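Long-range contact in endoglucanase E (Clostridium thermocellum, PDB 2WAO), which cleaves cellulose through a separate glucanase module and probably removes acetyl groups from plant cell-wall polysaccharides through this family 2 carbohydrate esterase domain, which also binds cellulose chains: residues 21-34 with 92-105. Numbering follows the deposited sequence.
Sequences DPNGPKCAWSGSNV and WKRTEASLGEVQFL
Lys93 and Ala28 meet in the interior of this contact, where the lysine ends on the loop of 21-34. Its chain is extended as far as CE and bends at chi4 (-93°). Lys93 NZ thereby reaches Ala28 O at 2.8 Å and also Thr95 O, which it meets from above the carbonyl plane. Gly100 O is a weak third partner.

At the far end, Gln103 extends over the turn of 21-24, its CG anti to the backbone N (chi1 -177°). NE2 donates both protons close to its own amide plane. From Gln103 NE2, one goes to Asp21 OD2 at 2.8 Å, reached from above the carboxylate; the other goes to Gly24 O at 2.9 Å. Asp21 OD1 accepts from Asn23 N in an Asx turn.

Between these ends, strands 26-27 and 102-105 pair antiparallel. The Phe104 ring is sandwiched: Val34 CG2 sits over the centre of one face, 3.8 Å from the centroid, and Val102 CG1 lies near the rim of the other. Cys27 SG meets the ring edge, 3.8 Å from Phe104 CE2. Phe17 of strand 17-18 also packs on Phe104.

Gly31 CA lies against one face of Trp92, 3.5 Å from CZ2. Asn33 ND2 donates to Gly31 O. The Asn33 amide is nearly parallel to the indole (11°), and its OD1 bonds Asn14.

The contact joins the two antiparallel sheets of the N-terminal β-domain. Glu96, near bound glucose, bonds Ser176 of the glycan pocket. The buried lysine is probably charged. Its hydrogen bonds here go to backbone carbonyls, whose dipoles probably stabilise that charge, and NZ links Ala28 of one loop with Thr95 of the other.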
loop_
_atom_site.group_PDB
_atom_site.type_symbol
_atom_site.label_atom_id
_atom_site.label_comp_id
_atom_site.label_asym_id
_atom_site.label_seq_id
_atom_site.Cartn_x
_atom_site.Cartn_y
_atom_site.Cartn_z
ATOM N N ASP A 21 -16.004 13.975 -9.448
ATOM C CA ASP A 21 -15.730 15.369 -9.822
ATOM C C ASP A 21 -15.158 15.434 -11.246
ATOM O O ASP A 21 -14.054 14.942 -11.491
ATOM C CB ASP A 21 -14.729 15.971 -8.842
ATOM C CG ASP A 21 -14.470 17.470 -9.090
ATOM O OD1 ASP A 21 -14.901 18.029 -10.132
ATOM O OD2 ASP A 21 -13.813 18.090 -8.241
ATOM N N PRO A 22 -15.881 16.099 -12.184
ATOM C CA PRO A 22 -15.369 16.159 -13.568
ATOM C C PRO A 22 -14.022 16.894 -13.689
ATOM O O PRO A 22 -13.320 16.694 -14.671
ATOM C CB PRO A 22 -16.495 16.888 -14.348
ATOM C CG PRO A 22 -17.223 17.718 -13.297
ATOM C CD PRO A 22 -17.149 16.861 -12.012
ATOM N N ASN A 23 -13.645 17.712 -12.706
ATOM C CA ASN A 23 -12.321 18.365 -12.736
ATOM C C ASN A 23 -11.122 17.404 -12.632
ATOM O O ASN A 23 -10.024 17.733 -13.047
ATOM C CB ASN A 23 -12.208 19.401 -11.620
ATOM C CG ASN A 23 -12.916 20.712 -11.946
ATOM O OD1 ASN A 23 -13.591 21.275 -11.094
ATOM N ND2 ASN A 23 -12.770 21.194 -13.163
ATOM N N GLY A 24 -11.325 16.215 -12.077
ATOM C CA GLY A 24 -10.211 15.262 -11.995
ATOM C C GLY A 24 -10.443 14.196 -10.939
ATOM O O GLY A 24 -11.122 14.461 -9.934
ATOM N N PRO A 25 -9.899 12.997 -11.175
ATOM C CA PRO A 25 -10.008 11.846 -10.277
ATOM C C PRO A 25 -9.310 12.141 -8.971
ATOM O O PRO A 25 -8.324 12.895 -8.961
ATOM C CB PRO A 25 -9.277 10.731 -11.015
ATOM C CG PRO A 25 -9.205 11.171 -12.421
ATOM C CD PRO A 25 -9.135 12.663 -12.388
ATOM N N LYS A 26 -9.869 11.591 -7.891
ATOM C CA LYS A 26 -9.377 11.774 -6.547
ATOM C C LYS A 26 -8.971 10.438 -5.976
ATOM O O LYS A 26 -9.574 9.412 -6.299
ATOM C CB LYS A 26 -10.474 12.336 -5.656
ATOM C CG LYS A 26 -10.936 13.744 -6.017
ATOM C CD LYS A 26 -11.771 14.265 -4.872
ATOM C CE LYS A 26 -12.971 14.934 -5.442
ATOM N NZ LYS A 26 -13.809 15.556 -4.379
ATOM N N CYS A 27 -7.928 10.454 -5.140
ATOM C CA CYS A 27 -7.430 9.215 -4.518
ATOM C C CYS A 27 -6.806 9.556 -3.163
ATOM O O CYS A 27 -6.572 10.744 -2.854
ATOM C CB CYS A 27 -6.425 8.479 -5.389
ATOM S SG CYS A 27 -4.889 9.353 -5.488
ATOM N N ALA A 28 -6.571 8.520 -2.355
ATOM C CA ALA A 28 -6.074 8.728 -0.993
ATOM C C ALA A 28 -5.030 7.685 -0.614
ATOM O O ALA A 28 -3.986 8.007 -0.047
ATOM C CB ALA A 28 -7.212 8.688 -0.007
ATOM N N TRP A 29 -5.291 6.429 -0.944
ATOM C CA TRP A 29 -4.440 5.361 -0.399
ATOM C C TRP A 29 -3.000 5.393 -0.892
ATOM O O TRP A 29 -2.722 5.741 -2.061
ATOM C CB TRP A 29 -5.061 3.991 -0.619
ATOM C CG TRP A 29 -6.409 3.835 0.050
ATOM C CD1 TRP A 29 -7.632 3.872 -0.572
ATOM C CD2 TRP A 29 -6.675 3.646 1.450
ATOM N NE1 TRP A 29 -8.646 3.688 0.360
ATOM C CE2 TRP A 29 -8.088 3.552 1.600
ATOM C CE3 TRP A 29 -5.858 3.480 2.595
ATOM C CZ2 TRP A 29 -8.701 3.321 2.848
ATOM C CZ3 TRP A 29 -6.463 3.255 3.824
ATOM C CH2 TRP A 29 -7.877 3.189 3.951
ATOM N N SER A 30 -2.082 4.997 0.003
ATOM C CA SER A 30 -0.669 4.794 -0.358
ATOM C C SER A 30 -0.548 4.086 -1.712
ATOM O O SER A 30 -1.240 3.109 -1.991
ATOM C CB SER A 30 0.024 3.859 0.644
ATOM O OG SER A 30 0.015 4.381 1.932
ATOM N N GLY A 31 0.393 4.533 -2.518
ATOM C CA GLY A 31 0.720 3.769 -3.708
ATOM C C GLY A 31 -0.284 3.963 -4.857
ATOM O O GLY A 31 -0.102 3.366 -5.932
ATOM N N SER A 32 -1.341 4.759 -4.636
ATOM C CA SER A 32 -2.214 5.183 -5.772
ATOM C C SER A 32 -1.293 5.709 -6.860
ATOM O O SER A 32 -0.367 6.501 -6.557
ATOM C CB SER A 32 -3.200 6.276 -5.378
ATOM O OG SER A 32 -4.084 5.824 -4.363
ATOM N N ASN A 33 -1.536 5.326 -8.118
ATOM C CA ASN A 33 -0.659 5.803 -9.179
ATOM C C ASN A 33 -1.364 5.933 -10.509
ATOM O O ASN A 33 -2.380 5.266 -10.740
ATOM C CB ASN A 33 0.641 4.971 -9.310
ATOM C CG ASN A 33 0.387 3.556 -9.727
ATOM O OD1 ASN A 33 0.419 3.228 -10.934
ATOM N ND2 ASN A 33 0.123 2.691 -8.741
ATOM N N VAL A 34 -0.863 6.873 -11.309
ATOM C CA VAL A 34 -1.435 7.196 -12.610
ATOM C C VAL A 34 -0.381 6.729 -13.610
ATOM O O VAL A 34 0.820 6.987 -13.449
ATOM C CB VAL A 34 -1.664 8.738 -12.747
ATOM C CG1 VAL A 34 -2.243 9.057 -14.095
ATOM C CG2 VAL A 34 -2.620 9.248 -11.618
ATOM N N TRP A 92 3.439 8.349 -8.869
ATOM C CA TRP A 92 3.176 7.494 -7.699
ATOM C C TRP A 92 2.975 8.328 -6.432
ATOM O O TRP A 92 3.790 9.227 -6.121
ATOM C CB TRP A 92 4.365 6.542 -7.516
ATOM C CG TRP A 92 4.248 5.521 -6.397
ATOM C CD1 TRP A 92 4.438 5.729 -5.043
ATOM C CD2 TRP A 92 3.874 4.145 -6.545
ATOM N NE1 TRP A 92 4.198 4.563 -4.359
ATOM C CE2 TRP A 92 3.878 3.572 -5.257
ATOM C CE3 TRP A 92 3.564 3.330 -7.656
ATOM C CZ2 TRP A 92 3.586 2.210 -5.035
ATOM C CZ3 TRP A 92 3.252 1.969 -7.423
ATOM C CH2 TRP A 92 3.309 1.427 -6.121
ATOM N N LYS A 93 1.882 8.065 -5.719
ATOM C CA LYS A 93 1.617 8.745 -4.467
ATOM C C LYS A 93 2.419 7.999 -3.373
ATOM O O LYS A 93 2.104 6.845 -2.983
ATOM C CB LYS A 93 0.123 8.747 -4.127
ATOM C CG LYS A 93 -0.182 9.550 -2.845
ATOM C CD LYS A 93 -1.706 9.457 -2.496
ATOM C CE LYS A 93 -2.117 10.510 -1.456
ATOM N NZ LYS A 93 -2.062 10.029 -0.003
ATOM N N ARG A 94 3.478 8.626 -2.906
ATOM C CA ARG A 94 4.345 7.955 -1.899
ATOM C C ARG A 94 3.709 7.796 -0.532
ATOM O O ARG A 94 3.898 6.759 0.139
ATOM C CB ARG A 94 5.631 8.750 -1.738
ATOM C CG ARG A 94 6.448 8.727 -2.994
ATOM C CD ARG A 94 7.535 9.849 -2.963
ATOM N NE ARG A 94 8.397 9.903 -1.738
ATOM C CZ ARG A 94 9.654 9.444 -1.641
ATOM N NH1 ARG A 94 10.252 8.770 -2.636
ATOM N NH2 ARG A 94 10.334 9.622 -0.517
ATOM N N THR A 95 3.017 8.847 -0.126
ATOM C CA THR A 95 2.509 9.053 1.225
ATOM C C THR A 95 1.107 8.471 1.438
ATOM O O THR A 95 0.319 8.267 0.499
ATOM C CB THR A 95 2.483 10.559 1.540
ATOM O OG1 THR A 95 2.068 11.252 0.353
ATOM C CG2 THR A 95 3.896 11.059 1.938
ATOM N N GLU A 96 0.774 8.216 2.690
ATOM C CA GLU A 96 -0.456 7.489 3.013
ATOM C C GLU A 96 -1.717 8.363 3.050
ATOM O O GLU A 96 -1.669 9.614 2.945
ATOM C CB GLU A 96 -0.278 6.762 4.337
ATOM C CG GLU A 96 -0.004 7.750 5.511
ATOM C CD GLU A 96 0.230 7.001 6.799
ATOM O OE1 GLU A 96 -0.760 6.528 7.411
ATOM O OE2 GLU A 96 1.436 6.858 7.172
ATOM N N ALA A 97 -2.839 7.681 3.210
ATOM C CA ALA A 97 -4.168 8.304 3.109
ATOM C C ALA A 97 -4.341 9.363 4.194
ATOM O O ALA A 97 -4.957 10.436 3.957
ATOM C CB ALA A 97 -5.247 7.216 3.203
ATOM N N SER A 98 -3.770 9.104 5.368
ATOM C CA SER A 98 -3.930 10.072 6.472
ATOM C C SER A 98 -3.299 11.448 6.163
ATOM O O SER A 98 -3.631 12.442 6.822
ATOM C CB SER A 98 -3.397 9.530 7.804
ATOM O OG SER A 98 -1.995 9.410 7.758
ATOM N N LEU A 99 -2.399 11.532 5.189
ATOM C CA LEU A 99 -1.795 12.826 4.835
ATOM C C LEU A 99 -2.619 13.631 3.796
ATOM O O LEU A 99 -2.219 14.728 3.387
ATOM C CB LEU A 99 -0.359 12.658 4.351
ATOM C CG LEU A 99 0.590 12.238 5.453
ATOM C CD1 LEU A 99 1.863 11.626 4.889
ATOM C CD2 LEU A 99 0.907 13.433 6.423
ATOM N N GLY A 100 -3.743 13.081 3.358
ATOM C CA GLY A 100 -4.714 13.898 2.646
ATOM C C GLY A 100 -5.070 13.326 1.301
ATOM O O GLY A 100 -4.289 12.603 0.698
ATOM N N GLU A 101 -6.252 13.681 0.814
ATOM C CA GLU A 101 -6.687 13.279 -0.534
ATOM C C GLU A 101 -5.967 14.090 -1.575
ATOM O O GLU A 101 -5.569 15.236 -1.327
ATOM C CB GLU A 101 -8.204 13.488 -0.710
ATOM C CG GLU A 101 -8.983 12.691 0.306
ATOM C CD GLU A 101 -10.440 13.134 0.430
ATOM O OE1 GLU A 101 -10.886 13.949 -0.434
ATOM O OE2 GLU A 101 -11.117 12.675 1.397
ATOM N N VAL A 102 -5.812 13.500 -2.749
ATOM C CA VAL A 102 -5.109 14.134 -3.845
ATOM C C VAL A 102 -6.032 14.066 -5.065
ATOM O O VAL A 102 -6.665 13.032 -5.310
ATOM C CB VAL A 102 -3.834 13.326 -4.126
ATOM C CG1 VAL A 102 -3.193 13.633 -5.545
ATOM C CG2 VAL A 102 -2.849 13.567 -2.984
ATOM N N GLN A 103 -6.068 15.149 -5.815
ATOM C CA GLN A 103 -6.869 15.194 -7.043
ATOM C C GLN A 103 -5.914 15.506 -8.189
ATOM O O GLN A 103 -5.078 16.428 -8.085
ATOM C CB GLN A 103 -7.959 16.256 -6.886
ATOM C CG GLN A 103 -8.915 16.359 -8.090
ATOM C CD GLN A 103 -10.099 17.280 -7.849
ATOM O OE1 GLN A 103 -9.999 18.280 -7.101
ATOM N NE2 GLN A 103 -11.249 16.935 -8.453
ATOM N N PHE A 104 -6.026 14.724 -9.267
ATOM C CA PHE A 104 -5.231 14.939 -10.455
ATOM C C PHE A 104 -6.049 15.791 -11.378
ATOM O O PHE A 104 -7.162 15.410 -11.780
ATOM C CB PHE A 104 -4.763 13.609 -11.101
ATOM C CG PHE A 104 -3.858 12.842 -10.201
ATOM C CD1 PHE A 104 -2.537 13.220 -10.056
ATOM C CD2 PHE A 104 -4.360 11.806 -9.423
ATOM C CE1 PHE A 104 -1.697 12.544 -9.167
ATOM C CE2 PHE A 104 -3.542 11.119 -8.522
ATOM C CZ PHE A 104 -2.201 11.490 -8.401
ATOM N N LEU A 105 -5.526 16.977 -11.658
ATOM C CA LEU A 105 -6.291 17.955 -12.413
ATOM C C LEU A 105 -5.905 18.065 -13.883
ATOM O O LEU A 105 -6.511 18.850 -14.600
ATOM C CB LEU A 105 -6.256 19.313 -11.721
ATOM C CG LEU A 105 -6.933 19.308 -10.360
ATOM C CD1 LEU A 105 -6.453 20.568 -9.645
ATOM C CD2 LEU A 105 -8.461 19.285 -10.484
HETATM O O HOH W 1 -9.426 20.232 -14.196
HETATM O O HOH W 2 -9.002 17.801 -15.329
HETATM O O HOH W 3 2.509 5.411 2.324
HETATM O O HOH W 4 -2.505 4.690 2.869
#